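Local atomic coordinates of calreticulin, putative (Trypanosoma cruzi, PDB entry 5HCF), a protein that probably acts as a lectin-like chaperone, its globular domain binding both carbohydrate and peptide through a legume lectin fold. Residues A[41-52]-A[214-225]; A[69-77]-A[105-113]. All coordinates share one frame; numbering follows the deposited sequence.

Contact 1: residues A[41-52]-A[214-225]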
# COMPACT_ATOMS: atom_id res chain seq x y z
N LYS A 41 11.12 -14.89 -1.63
CA LYS A 41 10.54 -15.06 -0.30
C LYS A 41 9.90 -13.77 0.20
O LYS A 41 10.37 -12.67 -0.10
CB LYS A 41 11.60 -15.55 0.69
CG LYS A 41 12.03 -16.99 0.48
CD LYS A 41 12.97 -17.46 1.58
CE LYS A 41 13.09 -18.98 1.60
NZ LYS A 41 14.10 -19.44 2.58
N GLY A 42 8.81 -13.92 0.95
CA GLY A 42 8.09 -12.77 1.48
C GLY A 42 7.05 -13.17 2.50
O GLY A 42 6.98 -14.33 2.91
N LEU A 43 6.24 -12.21 2.91
CA LEU A 43 5.19 -12.45 3.90
C LEU A 43 3.98 -13.08 3.23
O LEU A 43 3.34 -12.47 2.37
CB LEU A 43 4.81 -11.15 4.60
CG LEU A 43 3.96 -11.22 5.87
CD1 LEU A 43 2.52 -11.55 5.54
CD2 LEU A 43 4.54 -12.25 6.83
N ARG A 44 3.67 -14.31 3.61
CA ARG A 44 2.60 -15.05 2.97
C ARG A 44 1.43 -15.31 3.92
O ARG A 44 1.62 -15.84 5.02
CB ARG A 44 3.14 -16.38 2.42
CG ARG A 44 2.10 -17.26 1.76
CD ARG A 44 2.73 -18.54 1.24
NE ARG A 44 1.72 -19.44 0.67
CZ ARG A 44 0.98 -20.28 1.38
NH1 ARG A 44 1.13 -20.37 2.69
NH2 ARG A 44 0.09 -21.05 0.76
N LEU A 45 0.23 -14.93 3.49
CA LEU A 45 -0.97 -15.21 4.26
C LEU A 45 -1.43 -16.63 3.94
O LEU A 45 -1.55 -17.00 2.78
CB LEU A 45 -2.06 -14.19 3.94
CG LEU A 45 -1.58 -12.74 3.87
CD1 LEU A 45 -2.76 -11.79 3.99
CD2 LEU A 45 -0.54 -12.44 4.94
N THR A 46 -1.67 -17.42 4.98
CA THR A 46 -1.79 -18.87 4.84
C THR A 46 -3.21 -19.42 4.88
O THR A 46 -3.48 -20.45 4.27
CB THR A 46 -0.98 -19.60 5.94
OG1 THR A 46 -1.50 -19.25 7.23
CG2 THR A 46 0.48 -19.21 5.86
N GLU A 47 -4.11 -18.75 5.59
CA GLU A 47 -5.40 -19.35 5.90
C GLU A 47 -6.57 -18.67 5.20
O GLU A 47 -6.73 -17.45 5.26
CB GLU A 47 -5.63 -19.34 7.41
CG GLU A 47 -4.65 -20.22 8.19
CD GLU A 47 -4.99 -20.30 9.66
OE1 GLU A 47 -4.87 -19.27 10.36
OE2 GLU A 47 -5.39 -21.39 10.12
N ASP A 48 -7.40 -19.48 4.54
CA ASP A 48 -8.60 -19.00 3.86
C ASP A 48 -9.60 -18.43 4.85
O ASP A 48 -9.67 -18.89 5.99
CB ASP A 48 -9.25 -20.13 3.06
CG ASP A 48 -8.46 -20.52 1.84
OD1 ASP A 48 -7.45 -19.84 1.56
OD2 ASP A 48 -8.85 -21.50 1.16
N ALA A 49 -10.36 -17.44 4.41
CA ALA A 49 -11.46 -16.90 5.21
C ALA A 49 -11.02 -16.41 6.60
O ALA A 49 -11.61 -16.78 7.61
CB ALA A 49 -12.56 -17.94 5.36
N ARG A 50 -9.99 -15.56 6.62
CA ARG A 50 -9.49 -15.01 7.87
C ARG A 50 -9.24 -13.51 7.76
O ARG A 50 -9.04 -12.97 6.67
CB ARG A 50 -8.18 -15.71 8.29
CG ARG A 50 -8.30 -17.21 8.52
CD ARG A 50 -8.88 -17.52 9.89
NE ARG A 50 -9.25 -18.93 10.02
CZ ARG A 50 -10.31 -19.47 9.43
NH1 ARG A 50 -11.09 -18.73 8.67
NH2 ARG A 50 -10.58 -20.76 9.60
N PHE A 51 -9.24 -12.83 8.90
CA PHE A 51 -8.73 -11.47 8.98
C PHE A 51 -7.25 -11.55 9.31
O PHE A 51 -6.80 -12.49 9.98
CB PHE A 51 -9.46 -10.66 10.05
CG PHE A 51 -10.89 -10.34 9.71
CD1 PHE A 51 -11.20 -9.22 8.95
CD2 PHE A 51 -11.92 -11.15 10.15
CE1 PHE A 51 -12.51 -8.92 8.65
CE2 PHE A 51 -13.24 -10.86 9.85
CZ PHE A 51 -13.53 -9.73 9.10
N TYR A 52 -6.48 -10.58 8.84
CA TYR A 52 -5.07 -10.50 9.21
C TYR A 52 -4.78 -9.13 9.81
O TYR A 52 -5.35 -8.13 9.39
CB TYR A 52 -4.18 -10.79 8.00
CG TYR A 52 -4.32 -12.20 7.47
CD1 TYR A 52 -5.40 -12.57 6.68
CD2 TYR A 52 -3.37 -13.17 7.77
CE1 TYR A 52 -5.53 -13.87 6.20
CE2 TYR A 52 -3.49 -14.47 7.30
CZ TYR A 52 -4.57 -14.81 6.52
OH TYR A 52 -4.68 -16.11 6.05
N ASP A 214 -3.47 -4.97 7.41
CA ASP A 214 -4.79 -5.23 7.96
C ASP A 214 -5.73 -5.55 6.80
O ASP A 214 -6.29 -4.64 6.17
CB ASP A 214 -5.28 -4.01 8.75
CG ASP A 214 -6.77 -4.04 9.00
OD1 ASP A 214 -7.32 -5.13 9.25
OD2 ASP A 214 -7.40 -2.96 8.91
N VAL A 215 -5.89 -6.83 6.50
CA VAL A 215 -6.69 -7.24 5.35
C VAL A 215 -7.59 -8.43 5.66
O VAL A 215 -7.33 -9.20 6.58
CB VAL A 215 -5.82 -7.60 4.13
CG1 VAL A 215 -4.95 -6.43 3.73
CG2 VAL A 215 -4.96 -8.83 4.43
N TRP A 216 -8.66 -8.56 4.88
CA TRP A 216 -9.51 -9.74 4.89
C TRP A 216 -9.29 -10.53 3.61
O TRP A 216 -9.21 -9.95 2.53
CB TRP A 216 -10.98 -9.34 5.04
CG TRP A 216 -11.96 -10.38 4.54
CD1 TRP A 216 -12.54 -10.42 3.31
CD2 TRP A 216 -12.45 -11.51 5.26
NE1 TRP A 216 -13.37 -11.51 3.22
CE2 TRP A 216 -13.33 -12.20 4.40
CE3 TRP A 216 -12.24 -12.01 6.55
CZ2 TRP A 216 -14.00 -13.36 4.79
CZ3 TRP A 216 -12.90 -13.16 6.93
CH2 TRP A 216 -13.77 -13.82 6.06
N GLN A 217 -9.16 -11.85 3.74
CA GLN A 217 -9.00 -12.71 2.57
C GLN A 217 -9.90 -13.94 2.62
O GLN A 217 -9.88 -14.70 3.59
CB GLN A 217 -7.55 -13.16 2.40
CG GLN A 217 -6.63 -12.15 1.74
CD GLN A 217 -5.35 -12.79 1.24
OE1 GLN A 217 -4.52 -13.24 2.03
NE2 GLN A 217 -5.19 -12.86 -0.07
N VAL A 218 -10.68 -14.13 1.56
CA VAL A 218 -11.44 -15.36 1.39
C VAL A 218 -10.51 -16.45 0.86
O VAL A 218 -10.30 -17.47 1.53
CB VAL A 218 -12.62 -15.19 0.41
CG1 VAL A 218 -13.32 -16.53 0.21
CG2 VAL A 218 -13.59 -14.13 0.91
N GLU A 219 -9.97 -16.23 -0.33
CA GLU A 219 -8.95 -17.12 -0.88
C GLU A 219 -7.57 -16.58 -0.51
O GLU A 219 -7.11 -15.58 -1.06
CB GLU A 219 -9.08 -17.24 -2.40
CG GLU A 219 -10.48 -17.63 -2.89
CD GLU A 219 -11.46 -16.45 -2.93
OE1 GLU A 219 -11.01 -15.28 -2.86
OE2 GLU A 219 -12.68 -16.69 -3.03
N SER A 220 -6.91 -17.24 0.44
CA SER A 220 -5.63 -16.75 0.94
C SER A 220 -4.47 -17.24 0.08
O SER A 220 -4.67 -17.94 -0.91
CB SER A 220 -5.43 -17.18 2.40
OG SER A 220 -4.36 -16.47 2.99
N GLY A 221 -3.25 -16.85 0.46
CA GLY A 221 -2.06 -17.26 -0.26
C GLY A 221 -1.24 -16.09 -0.79
O GLY A 221 -0.23 -16.29 -1.46
N SER A 222 -1.67 -14.87 -0.50
CA SER A 222 -0.98 -13.67 -0.99
C SER A 222 0.40 -13.51 -0.36
O SER A 222 0.63 -13.91 0.78
CB SER A 222 -1.81 -12.41 -0.72
OG SER A 222 -2.99 -12.39 -1.51
N ILE A 223 1.33 -12.94 -1.12
CA ILE A 223 2.69 -12.73 -0.62
C ILE A 223 3.11 -11.26 -0.75
O ILE A 223 3.14 -10.70 -1.85
CB ILE A 223 3.70 -13.62 -1.37
CG1 ILE A 223 3.28 -15.09 -1.26
CG2 ILE A 223 5.12 -13.40 -0.83
CD1 ILE A 223 4.20 -16.03 -1.99
N PHE A 224 3.45 -10.65 0.38
CA PHE A 224 3.89 -9.26 0.41
C PHE A 224 5.41 -9.17 0.37
O PHE A 224 6.09 -9.98 1.00
CB PHE A 224 3.37 -8.55 1.66
CG PHE A 224 1.87 -8.37 1.68
CD1 PHE A 224 1.03 -9.41 2.02
CD2 PHE A 224 1.31 -7.14 1.37
CE1 PHE A 224 -0.34 -9.24 2.05
CE2 PHE A 224 -0.06 -6.97 1.39
CZ PHE A 224 -0.88 -8.01 1.73
N LYS A 225 5.94 -8.21 -0.38
CA LYS A 225 7.39 -8.00 -0.42
C LYS A 225 7.79 -6.52 -0.51
O LYS A 225 7.01 -5.67 -0.94
CB LYS A 225 8.01 -8.75 -1.60
CG LYS A 225 8.15 -10.24 -1.40
CD LYS A 225 8.67 -10.92 -2.67
CE LYS A 225 10.04 -10.39 -3.07
NZ LYS A 225 11.00 -10.47 -1.95
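D48 takes a hydrogen bond from the backbone of S220, whose N reaches OD1 at 2.9 Å from above the carboxylate plane. The S220 hydroxyl is shared: OG lies 3.1 Å from Y52 OH and 2.9 Å from L45 O, the latter bond being weak. Y52 OH donates to a lone pair of E47 O, in the carbonyl plane. K225 folds back through two bent torsions (chi3 61°, chi4 53°) to set NZ 2.9 Å from K41 O, with K39 O a second acceptor.

The two segments pair antiparallel twice, 42-45 with 223-225 in one sheet of the lectin sandwich and 50-52 with 214-217 in the other, so they cross from one sheet to the other side by side, running opposite ways. A49 and R50 face Q217 in a G1 beta bulge, A49 adopting the left-handed conformation.

Between the layers, L45 CD1 stands over the centre of the Y52 ring, with V215 CG2 at 3.7 Å and the edge of F224 alongside. W216 turns its edge to F51: CE3 sits 3.5 Å above the middle of that ring, the planes at 51°. R44 passes the I223 CG1 branch with its aliphatic stem and carries its guanidinium on to E27.

Contact 2: residues A[69-77]-A[105-113]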
# COMPACT_ATOMS: atom_id res chain seq x y z
N LEU A 69 7.61 12.06 -0.03
CA LEU A 69 7.43 10.80 0.66
C LEU A 69 7.01 9.77 -0.37
O LEU A 69 6.02 9.95 -1.07
CB LEU A 69 6.40 10.91 1.78
CG LEU A 69 6.18 9.63 2.59
CD1 LEU A 69 7.41 9.31 3.42
CD2 LEU A 69 4.96 9.75 3.49
N VAL A 70 7.78 8.69 -0.47
CA VAL A 70 7.51 7.63 -1.43
C VAL A 70 7.29 6.30 -0.72
O VAL A 70 8.12 5.87 0.09
CB VAL A 70 8.65 7.48 -2.45
CG1 VAL A 70 8.28 6.48 -3.53
CG2 VAL A 70 8.99 8.83 -3.07
N VAL A 71 6.17 5.66 -1.05
CA VAL A 71 5.82 4.35 -0.49
C VAL A 71 5.73 3.32 -1.60
O VAL A 71 5.10 3.55 -2.63
CB VAL A 71 4.47 4.39 0.27
CG1 VAL A 71 4.36 3.20 1.22
CG2 VAL A 71 4.32 5.69 1.03
N SER A 72 6.35 2.17 -1.39
CA SER A 72 6.31 1.10 -2.37
C SER A 72 6.25 -0.27 -1.70
O SER A 72 6.83 -0.47 -0.63
CB SER A 72 7.53 1.18 -3.30
OG SER A 72 7.34 0.37 -4.44
N PHE A 73 5.52 -1.19 -2.32
CA PHE A 73 5.48 -2.57 -1.87
C PHE A 73 4.87 -3.43 -2.97
O PHE A 73 4.24 -2.90 -3.89
CB PHE A 73 4.68 -2.72 -0.57
CG PHE A 73 3.19 -2.70 -0.77
CD1 PHE A 73 2.51 -1.49 -0.94
CD2 PHE A 73 2.45 -3.88 -0.78
CE1 PHE A 73 1.14 -1.47 -1.12
CE2 PHE A 73 1.08 -3.86 -0.96
CZ PHE A 73 0.42 -2.65 -1.12
N SER A 74 5.07 -4.74 -2.89
CA SER A 74 4.50 -5.65 -3.87
C SER A 74 3.58 -6.67 -3.21
O SER A 74 3.81 -7.07 -2.07
CB SER A 74 5.60 -6.35 -4.66
OG SER A 74 6.43 -7.12 -3.79
N VAL A 75 2.54 -7.08 -3.93
CA VAL A 75 1.71 -8.21 -3.51
C VAL A 75 1.58 -9.20 -4.65
O VAL A 75 1.42 -8.81 -5.81
CB VAL A 75 0.29 -7.77 -3.10
CG1 VAL A 75 -0.29 -8.76 -2.10
CG2 VAL A 75 0.32 -6.38 -2.54
N LYS A 76 1.65 -10.48 -4.33
CA LYS A 76 1.45 -11.52 -5.34
C LYS A 76 0.24 -12.36 -4.96
O LYS A 76 0.25 -13.05 -3.94
CB LYS A 76 2.70 -12.39 -5.47
CG LYS A 76 2.57 -13.47 -6.54
CD LYS A 76 3.63 -14.56 -6.39
CE LYS A 76 3.71 -15.41 -7.65
NZ LYS A 76 4.28 -16.75 -7.38
N HIS A 77 -0.80 -12.28 -5.77
CA HIS A 77 -2.00 -13.09 -5.57
C HIS A 77 -1.99 -14.32 -6.48
O HIS A 77 -2.73 -14.37 -7.46
CB HIS A 77 -3.26 -12.27 -5.84
CG HIS A 77 -3.41 -11.06 -4.96
ND1 HIS A 77 -3.39 -11.14 -3.59
CD2 HIS A 77 -3.60 -9.76 -5.27
CE1 HIS A 77 -3.55 -9.93 -3.08
NE2 HIS A 77 -3.68 -9.07 -4.08
N TYR A 105 -5.09 5.39 10.88
CA TYR A 105 -3.96 5.39 9.96
C TYR A 105 -3.88 6.74 9.27
O TYR A 105 -4.83 7.52 9.32
CB TYR A 105 -4.09 4.26 8.94
CG TYR A 105 -5.36 4.33 8.11
CD1 TYR A 105 -6.49 3.63 8.49
CD2 TYR A 105 -5.42 5.10 6.95
CE1 TYR A 105 -7.65 3.70 7.75
CE2 TYR A 105 -6.58 5.17 6.20
CZ TYR A 105 -7.69 4.46 6.61
OH TYR A 105 -8.85 4.53 5.87
N TRP A 106 -2.75 7.03 8.65
CA TRP A 106 -2.62 8.20 7.79
C TRP A 106 -2.86 7.79 6.34
O TRP A 106 -3.50 8.52 5.59
CB TRP A 106 -1.25 8.85 7.92
CG TRP A 106 -1.03 9.96 6.91
CD1 TRP A 106 -1.67 11.17 6.86
CD2 TRP A 106 -0.10 9.96 5.81
NE1 TRP A 106 -1.21 11.91 5.80
CE2 TRP A 106 -0.24 11.19 5.14
CE3 TRP A 106 0.83 9.03 5.33
CZ2 TRP A 106 0.52 11.53 4.02
CZ3 TRP A 106 1.59 9.37 4.21
CH2 TRP A 106 1.42 10.60 3.57
N LEU A 107 -2.32 6.64 5.96
CA LEU A 107 -2.46 6.15 4.60
C LEU A 107 -2.87 4.67 4.54
O LEU A 107 -2.33 3.83 5.25
CB LEU A 107 -1.14 6.34 3.84
CG LEU A 107 -1.06 5.86 2.38
CD1 LEU A 107 -1.86 6.76 1.44
CD2 LEU A 107 0.38 5.73 1.92
N MET A 108 -3.84 4.39 3.68
CA MET A 108 -4.18 3.02 3.33
C MET A 108 -3.98 2.87 1.82
O MET A 108 -4.65 3.52 1.03
CB MET A 108 -5.62 2.68 3.72
CG MET A 108 -6.08 1.31 3.25
SD MET A 108 -7.65 0.82 3.99
CE MET A 108 -8.44 -0.01 2.61
N PHE A 109 -3.04 2.00 1.45
CA PHE A 109 -2.56 1.96 0.07
C PHE A 109 -2.34 0.53 -0.43
O PHE A 109 -1.62 -0.25 0.19
CB PHE A 109 -1.26 2.77 -0.01
CG PHE A 109 -0.58 2.72 -1.34
CD1 PHE A 109 -1.26 3.05 -2.50
CD2 PHE A 109 0.76 2.34 -1.44
CE1 PHE A 109 -0.62 2.99 -3.73
CE2 PHE A 109 1.40 2.29 -2.65
CZ PHE A 109 0.71 2.62 -3.80
N GLY A 110 -2.98 0.19 -1.55
CA GLY A 110 -2.76 -1.10 -2.19
C GLY A 110 -3.99 -1.67 -2.87
O GLY A 110 -5.07 -1.08 -2.78
N PRO A 111 -3.84 -2.82 -3.54
CA PRO A 111 -4.92 -3.46 -4.29
C PRO A 111 -5.99 -4.07 -3.38
O PRO A 111 -5.67 -4.56 -2.30
CB PRO A 111 -4.20 -4.54 -5.09
CG PRO A 111 -3.01 -4.88 -4.26
CD PRO A 111 -2.57 -3.56 -3.67
N ASP A 112 -7.24 -4.06 -3.84
CA ASP A 112 -8.34 -4.66 -3.10
C ASP A 112 -9.37 -5.16 -4.09
O ASP A 112 -9.73 -4.47 -5.03
CB ASP A 112 -8.96 -3.66 -2.12
CG ASP A 112 -9.97 -4.30 -1.18
OD1 ASP A 112 -10.00 -5.55 -1.08
OD2 ASP A 112 -10.74 -3.56 -0.54
N ARG A 113 -9.83 -6.39 -3.89
CA ARG A 113 -10.79 -6.99 -4.81
C ARG A 113 -11.77 -7.93 -4.11
O ARG A 113 -11.40 -8.65 -3.17
CB ARG A 113 -10.05 -7.74 -5.92
CG ARG A 113 -10.93 -8.56 -6.85
CD ARG A 113 -10.53 -10.03 -6.84
NE ARG A 113 -9.26 -10.27 -7.52
CZ ARG A 113 -9.14 -10.87 -8.70
NH1 ARG A 113 -10.22 -11.31 -9.34
NH2 ARG A 113 -7.94 -11.05 -9.23
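F73 spans the gap to F109, G110 and P111. Its CB starts on the strand, beside K225 O. With chi1 at 78°, CG is placed between the backbone N and the carbonyl carbon, and the ring drops into the layer between the sheets. One side of the ring, CD1 and CE1, runs toward F109 CD2, and F73 CE1 lies 3.3 Å from F109 O. On the other side CD2 touches the F224 ring. The tip, F73 CZ, meets G110 CA near the ring plane at 3.7 Å and P111 CD at 4.0 Å. F73 thus presents its edge to the face of F109 in an offset T-shaped pair, planes at 82°.

This is the interior of a beta sandwich: strands 69-76 and 107-109 belong to facing sheets, their axes 9.9 Å apart and crossing at -38°, and no hydrogen bond joins them. At G110 segment 105-113 turns a corner.

Apolar contacts continue to either side of F73. L69 CD2 meets the W106 indole at CZ3, 3.5 Å away, while V71 CG2 slides past L107 CD2. Beyond F73, V75 CG2 packs on the P111 ring, whose CG also lies at the edge of the H77 imidazole.

In the fold
Two kinds of contact in one sandwich appear here: pairing within sheets and packing between them. Contact 2 lies almost at the centre of the chain, all its touching residues buried, and it holds facing sheets together by van der Waals and aromatic packing, without a hydrogen bond across the two segments. Contact 1, about 14 Å from the chain centre to its own centre, is partly buried; it joins neighbouring strands within each sheet by backbone bonds, with polar side chains tying the turns between them. They share both sheets; in one of them strands 223-230 and 69-76 are neighbours, and K225 O of contact 1 probably accepts a bond from S74 N of contact 2. S222 OG and H77 ND1 make a second probable hydrogen bond between the two.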